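Local coordinates for gentamicin resistance protein (Enterococcus gallinarum, PDB 6CTZ) that probably transfers phosphate from a guanine nucleotide to the 2''-hydroxyl of aminoglycosides such as kanamycin, giving resistance to these antibiotics, at residues A49-L52 against N53-I56; E162-R165 against D166-T169; Y227-L230 against L231-G235. The protein carries 2 engineered substitutions. All coordinates share one frame; numbering follows the deposited sequence. Where two conformers were deposited one is given.

Contact 1. Residues A49-L52 against N53-I56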
# COMPACT_ATOMS: atom_id res chain seq x y z
N ALA A 49 14.45 -1.80 -5.70
CA ALA A 49 15.67 -1.72 -4.91
C ALA A 49 15.69 -0.46 -4.06
O ALA A 49 16.06 -0.50 -2.87
CB ALA A 49 16.89 -1.78 -5.82
N ASP A 50 15.30 0.69 -4.64
CA ASP A 50 15.25 1.93 -3.87
C ASP A 50 14.28 1.80 -2.71
O ASP A 50 14.58 2.22 -1.58
CB ASP A 50 14.81 3.09 -4.76
CG ASP A 50 15.81 3.40 -5.87
OD1 ASP A 50 16.99 3.01 -5.75
OD2 ASP A 50 15.40 4.05 -6.85
N GLU A 51 13.10 1.22 -2.96
CA GLU A 51 12.11 1.09 -1.91
C GLU A 51 12.59 0.15 -0.81
O GLU A 51 12.35 0.39 0.38
CB GLU A 51 10.77 0.65 -2.50
CG GLU A 51 10.19 1.71 -3.43
CD GLU A 51 8.90 1.31 -4.14
OE1 GLU A 51 8.45 0.16 -4.03
OE2 GLU A 51 8.32 2.18 -4.81
N LEU A 52 13.30 -0.93 -1.19
CA LEU A 52 13.82 -1.85 -0.19
C LEU A 52 14.90 -1.18 0.65
O LEU A 52 14.95 -1.37 1.87
CB LEU A 52 14.33 -3.12 -0.86
CG LEU A 52 14.93 -4.12 0.13
CD1 LEU A 52 13.93 -4.48 1.22
CD2 LEU A 52 15.41 -5.37 -0.59
N ASN A 53 15.78 -0.40 0.02
CA ASN A 53 16.79 0.32 0.80
C ASN A 53 16.14 1.25 1.82
O ASN A 53 16.64 1.40 2.94
CB ASN A 53 17.75 1.07 -0.12
CG ASN A 53 18.83 0.17 -0.63
OD1 ASN A 53 19.33 -0.67 0.12
ND2 ASN A 53 19.19 0.31 -1.89
N LYS A 54 15.02 1.88 1.45
CA LYS A 54 14.25 2.67 2.40
C LYS A 54 13.71 1.80 3.54
O LYS A 54 13.88 2.13 4.71
CB LYS A 54 13.11 3.38 1.67
CG LYS A 54 12.06 4.03 2.58
CD LYS A 54 10.96 4.68 1.77
CE LYS A 54 10.10 3.68 1.01
NZ LYS A 54 9.22 4.38 0.02
N GLU A 55 13.09 0.66 3.20
CA GLU A 55 12.55 -0.21 4.25
C GLU A 55 13.65 -0.72 5.18
O GLU A 55 13.42 -0.85 6.39
CB GLU A 55 11.77 -1.38 3.64
CG GLU A 55 10.47 -0.97 2.96
CD GLU A 55 9.64 -2.18 2.59
OE1 GLU A 55 9.84 -2.71 1.48
OE2 GLU A 55 8.82 -2.63 3.41
N ILE A 56 14.83 -1.03 4.64
CA ILE A 56 15.93 -1.51 5.47
C ILE A 56 16.25 -0.51 6.58
O ILE A 56 16.55 -0.90 7.72
CB ILE A 56 17.16 -1.83 4.60
CG1 ILE A 56 16.92 -3.13 3.80
CG2 ILE A 56 18.44 -1.91 5.45
CD1 ILE A 56 17.93 -3.36 2.69
O HOH W 1 18.69 2.00 -3.98
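The branch point of Leu52 meets the end methyl of Ile56 one helical turn on: CG of Leu52 lies 4.0 Å from CD1 of Ile56, the side chains crossing at a slant. The torsion that sets Leu52 CG opposite its own backbone N (chi1 178°) and beside Ile56 CD1 also brings Leu52 CD1 to 4.2 Å from Ile56 CG1. On another side of the helix the turn is closed through solvent. One water donates to Asp50 OD1 at 2.7 Å and accepts from Asn53 ND2, also at 2.7 Å, so a carboxylate and an amide three residues apart share a bridge. Beneath these side chains run four regular i to i+4 backbone bonds, from Asn53 N to Ala49 O at 2.9 Å through to Ile56 N to Leu52 O at 2.8 Å. Glu51, Lys54 and Glu55 find their partners outside this turn. Glu51 OE2 forms a salt bridge to Arg28; Glu51 has been seen as a magnesium ligand in this protein, though none is bound to it here. Lys54 NZ, brought round by a bend at chi3 (67°), is gripped by the carbonyls of Gly216 and Ala218. Glu55 divides its carboxylate: OE1 pairs with Arg41, while OE2 accepts from the backbone N of Phe215. The Glu55–Arg41 bridge, from helix 46-62 to strand 38-43, is consistent with the C-helix glutamate to strand-3 lysine pair of protein kinases. Helix 46-62 rests Leu52 and Ile56 on Tyr73 of strand 73-78, and Leu52 also on Val86 of strand 83-89 and Pro43 of strand 38-43, against the five-stranded antiparallel sheet.

Contact 2. Residues E162-R165 against D166-T169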
# COMPACT_ATOMS: atom_id res chain seq x y z
N GLU A 162 -15.84 10.65 -24.60
CA GLU A 162 -15.68 12.02 -24.11
C GLU A 162 -16.44 12.25 -22.81
O GLU A 162 -16.02 13.08 -22.00
CB GLU A 162 -16.08 13.02 -25.19
CG GLU A 162 -15.06 13.03 -26.31
CD GLU A 162 -15.47 13.82 -27.53
OE1 GLU A 162 -16.57 14.40 -27.55
OE2 GLU A 162 -14.66 13.83 -28.49
N SER A 163 -17.53 11.52 -22.58
CA SER A 163 -18.27 11.69 -21.33
C SER A 163 -17.46 11.19 -20.13
O SER A 163 -17.53 11.78 -19.04
CB SER A 163 -19.59 10.94 -21.40
OG SER A 163 -19.37 9.56 -21.60
N LEU A 164 -16.66 10.14 -20.29
CA LEU A 164 -15.82 9.63 -19.22
C LEU A 164 -14.66 10.57 -19.05
O LEU A 164 -14.24 10.78 -17.94
CB LEU A 164 -15.39 8.20 -19.48
CG LEU A 164 -14.59 7.54 -18.35
CD1 LEU A 164 -15.31 7.54 -17.01
CD2 LEU A 164 -14.30 6.12 -18.76
N ARG A 165 -14.13 11.14 -20.15
CA ARG A 165 -13.11 12.18 -20.03
C ARG A 165 -13.63 13.37 -19.24
O ARG A 165 -12.93 13.90 -18.37
CB ARG A 165 -12.65 12.64 -21.42
CG ARG A 165 -11.56 13.70 -21.36
CD ARG A 165 -11.11 14.11 -22.75
NE ARG A 165 -12.11 14.93 -23.42
CZ ARG A 165 -12.15 15.12 -24.74
NH1 ARG A 165 -11.27 14.53 -25.54
NH2 ARG A 165 -13.10 15.89 -25.26
N ASP A 166 -14.87 13.80 -19.51
CA ASP A 166 -15.46 14.90 -18.77
C ASP A 166 -15.54 14.59 -17.28
O ASP A 166 -15.27 15.45 -16.44
CB ASP A 166 -16.87 15.22 -19.30
CG ASP A 166 -16.87 15.71 -20.74
OD1 ASP A 166 -15.80 16.13 -21.25
OD2 ASP A 166 -17.95 15.68 -21.36
N TYR A 167 -15.90 13.35 -16.94
CA TYR A 167 -15.94 12.92 -15.54
C TYR A 167 -14.56 13.01 -14.90
O TYR A 167 -14.40 13.56 -13.81
CB TYR A 167 -16.49 11.50 -15.45
CG TYR A 167 -16.29 10.85 -14.10
CD1 TYR A 167 -17.10 11.18 -13.03
CD2 TYR A 167 -15.29 9.90 -13.90
CE1 TYR A 167 -16.93 10.59 -11.78
CE2 TYR A 167 -15.11 9.30 -12.66
CZ TYR A 167 -15.94 9.65 -11.60
OH TYR A 167 -15.77 9.07 -10.37
N LEU A 168 -13.53 12.48 -15.58
CA LEU A 168 -12.20 12.53 -15.00
C LEU A 168 -11.70 13.95 -14.83
O LEU A 168 -11.07 14.27 -13.82
CB LEU A 168 -11.22 11.70 -15.83
CG LEU A 168 -11.41 10.18 -15.75
CD1 LEU A 168 -10.38 9.51 -16.63
CD2 LEU A 168 -11.30 9.68 -14.31
N THR A 169 -11.94 14.82 -15.81
CA THR A 169 -11.53 16.22 -15.65
C THR A 169 -12.22 16.86 -14.46
O THR A 169 -11.59 17.62 -13.70
CB THR A 169 -11.84 16.99 -16.93
OG1 THR A 169 -11.11 16.41 -18.02
CG2 THR A 169 -11.46 18.45 -16.78
O HOH W 2 -15.85 16.79 -23.94
O HOH W 3 -13.21 16.69 -21.16
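From Glu162 to Thr169 the backbone keeps regular i to i+4 bonding, with Asp166 N 2.8 Å from Glu162 O and Thr169 N 2.9 Å from Arg165 O in the first turns of helix 162-176. In one of the two conformers of Thr169, OG1 also donates to Arg165 O at 3.1 Å, coming from above the carbonyl plane, a second bond that is doubtful for the other conformer. Arg165 and Asp166 are adjacent but form no direct salt bridge: Arg165 NE stays 4.4 Å from Asp166 OD1, which lies at the guanidinium edge, near its plane. Two waters fill the interval. One joins Arg165 NE to Asp166 OD1, the other NH2 to the same oxygen, and both donate to it. A bend at chi3 (73°) turns the guanidinium back along the helix, where Glu162 CG lies 3.5 Å above one face, toward its rim. On the buried side, Leu164 CD1 approaches Tyr167 CD2 obliquely at 3.9 Å, and the tyrosine hydroxyl bonds to Asp292 and Asn296 of helix 279-296. Leu164 packs on Leu289 and Lys293 of that helix, whereas Leu168 lies against Thr263 and Val267 of helix 251-276, joining this helix to both.

Contact 3. Residues Y227-L230 against L231-G235. With KAN (kanamycin a), chain E.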
# COMPACT_ATOMS: atom_id res chain seq x y z
N TYR A 227 -6.21 6.14 3.76
CA TYR A 227 -7.56 5.60 3.68
C TYR A 227 -7.92 5.04 2.30
O TYR A 227 -8.98 4.42 2.18
CB TYR A 227 -8.58 6.68 4.04
CG TYR A 227 -8.58 7.12 5.48
CD1 TYR A 227 -8.99 6.27 6.50
CD2 TYR A 227 -8.21 8.42 5.82
CE1 TYR A 227 -9.02 6.67 7.81
CE2 TYR A 227 -8.24 8.85 7.15
CZ TYR A 227 -8.64 7.96 8.13
OH TYR A 227 -8.70 8.35 9.45
N VAL A 228 -7.08 5.24 1.27
CA VAL A 228 -7.53 5.00 -0.11
C VAL A 228 -7.96 3.55 -0.33
O VAL A 228 -9.01 3.30 -0.93
CB VAL A 228 -6.50 5.48 -1.15
CG1 VAL A 228 -5.20 4.70 -1.08
CG2 VAL A 228 -7.10 5.39 -2.56
N TYR A 229 -7.16 2.58 0.14
CA TYR A 229 -7.51 1.18 -0.07
C TYR A 229 -8.44 0.63 1.00
O TYR A 229 -9.12 -0.37 0.75
CB TYR A 229 -6.26 0.30 -0.26
CG TYR A 229 -5.42 0.81 -1.41
CD1 TYR A 229 -5.92 0.81 -2.71
CD2 TYR A 229 -4.14 1.31 -1.19
CE1 TYR A 229 -5.18 1.31 -3.76
CE2 TYR A 229 -3.39 1.82 -2.25
CZ TYR A 229 -3.92 1.82 -3.52
OH TYR A 229 -3.18 2.31 -4.57
N LEU A 230 -8.51 1.27 2.16
CA LEU A 230 -9.62 0.97 3.06
C LEU A 230 -10.95 1.25 2.35
O LEU A 230 -11.88 0.43 2.40
CB LEU A 230 -9.50 1.78 4.36
CG LEU A 230 -8.28 1.46 5.22
CD1 LEU A 230 -8.36 2.19 6.55
CD2 LEU A 230 -8.08 -0.04 5.41
N LEU A 231 -11.05 2.39 1.68
CA LEU A 231 -12.29 2.71 0.98
C LEU A 231 -12.50 1.78 -0.21
O LEU A 231 -13.59 1.21 -0.38
CB LEU A 231 -12.29 4.18 0.55
CG LEU A 231 -13.58 4.68 -0.10
CD1 LEU A 231 -14.79 4.41 0.79
CD2 LEU A 231 -13.50 6.16 -0.45
N GLU A 232 -11.47 1.60 -1.03
CA GLU A 232 -11.61 0.82 -2.26
C GLU A 232 -11.86 -0.65 -1.96
O GLU A 232 -12.70 -1.29 -2.61
CB GLU A 232 -10.35 1.01 -3.10
CG GLU A 232 -10.36 0.45 -4.50
CD GLU A 232 -9.07 0.78 -5.25
OE1 GLU A 232 -8.73 1.98 -5.38
OE2 GLU A 232 -8.39 -0.17 -5.67
N ASP A 233 -11.15 -1.21 -0.97
CA ASP A 233 -11.12 -2.65 -0.76
C ASP A 233 -11.86 -3.12 0.48
O ASP A 233 -12.24 -4.29 0.54
CB ASP A 233 -9.67 -3.14 -0.65
CG ASP A 233 -8.94 -3.07 -1.95
OD1 ASP A 233 -9.59 -3.04 -3.02
OD2 ASP A 233 -7.70 -3.07 -1.91
N CYS A 234 -12.05 -2.27 1.48
CA CYS A 234 -12.80 -2.65 2.66
C CYS A 234 -14.19 -2.03 2.72
O CYS A 234 -15.02 -2.51 3.48
CB CYS A 234 -12.02 -2.29 3.94
SG CYS A 234 -10.37 -3.02 4.00
N GLY A 235 -14.45 -0.99 1.94
CA GLY A 235 -15.77 -0.41 1.86
C GLY A 235 -15.93 0.82 2.73
O GLY A 235 -15.18 1.06 3.68
C1 KAN E . -6.19 -2.33 -8.28
C2 KAN E . -7.38 -1.58 -8.87
C3 KAN E . -8.67 -2.24 -8.41
C4 KAN E . -8.63 -3.69 -8.88
C5 KAN E . -7.41 -4.41 -8.32
C6 KAN E . -7.31 -5.84 -8.85
C7 KAN E . -3.30 -1.94 -3.85
C8 KAN E . -2.76 -2.04 -5.27
C9 KAN E . -3.87 -1.71 -6.28
C10 KAN E . -5.10 -2.60 -6.09
C11 KAN E . -5.58 -2.54 -4.64
C12 KAN E . -4.47 -2.90 -3.66
C13 KAN E . -0.72 -1.33 -6.37
C14 KAN E . 0.67 -0.93 -5.89
C15 KAN E . 0.66 0.56 -5.53
C16 KAN E . 0.18 1.37 -6.72
C17 KAN E . -1.15 0.85 -7.21
C18 KAN E . -1.56 1.58 -8.48
N1 KAN E . -6.10 -6.44 -8.31
N2 KAN E . -6.72 -3.43 -4.43
N3 KAN E . -2.23 -2.24 -2.90
N4 KAN E . 1.96 1.04 -5.09
O5 KAN E . -6.18 -3.72 -8.59
O6 KAN E . -7.35 -0.22 -8.43
O7 KAN E . -9.81 -1.58 -8.97
O8 KAN E . -9.82 -4.34 -8.45
O9 KAN E . -6.20 -2.12 -6.86
O10 KAN E . -3.37 -1.91 -7.61
O11 KAN E . -1.68 -1.10 -5.34
O12 KAN E . -1.05 -0.53 -7.50
O13 KAN E . 1.02 -1.77 -4.79
O14 KAN E . 0.02 2.76 -6.39
O15 KAN E . -2.82 1.08 -8.93
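Tyr229, Glu232 and Asp233 form a local, intrahelical contact on the short helix 228-234 of the kinase-like phosphotransferase fold, and together they line the kanamycin pocket. With Glu232 CG anti to the backbone N (chi1 -172°), the extended chain carries its carboxylate alongside the Tyr229 ring, the two planes 85° apart; Glu232 OE1 comes within 4.0 Å of Tyr229 CE1, and OE2 lies at the ring edge, in its plane. The tyrosine ring is sandwiched: Val228 CG1 covers one face toward the rim, while kanamycin C7 sits 3.7 Å above the centre of the other, a CH-pi contact from the 2-deoxystreptamine ring. Its OH bonds to Asp265, which should limit the ring's freedom to swing. Near the end of the helix the turn widens in a pi-type manner. Leu230 O accepts from Cys234 N at 2.9 Å, well above the carbonyl plane, and weakly from Gly235 N, whose positive phi (98°) takes the chain out of the helix before helix 236-246. The neighbouring apolar pair is Leu230 CD2 and Cys234 SG, 4.0 Å apart. Glu232 OE2 lies 2.9 Å from a kanamycin hydroxyl, O6, whereas Asp233 OD2, probably matching charge with charge, accepts from the amine N2 of kanamycin at 2.7 Å.

In the fold
The three contacts show one local device, the i to i+4 helical turn, put to different uses. Contact 1 lies on the nucleotide side of the active site: the side chain of Glu51 is about 5 Å from a bound magnesium and about 6 Å from GDP. Contact 3 supplies kanamycin-binding groups, and its Tyr229 side chain stands about 10 Å from GDP. The two lie on opposite sides of the chain's centre, their own centres 25 Å apart; Asp217, which touches Glu51 and bonds kanamycin, connects the two sites. Contact 2 is remote, its centre 37 Å from contact 1 and 23 Å from contact 3, yet helix 251-276 packs against both 2 and 3.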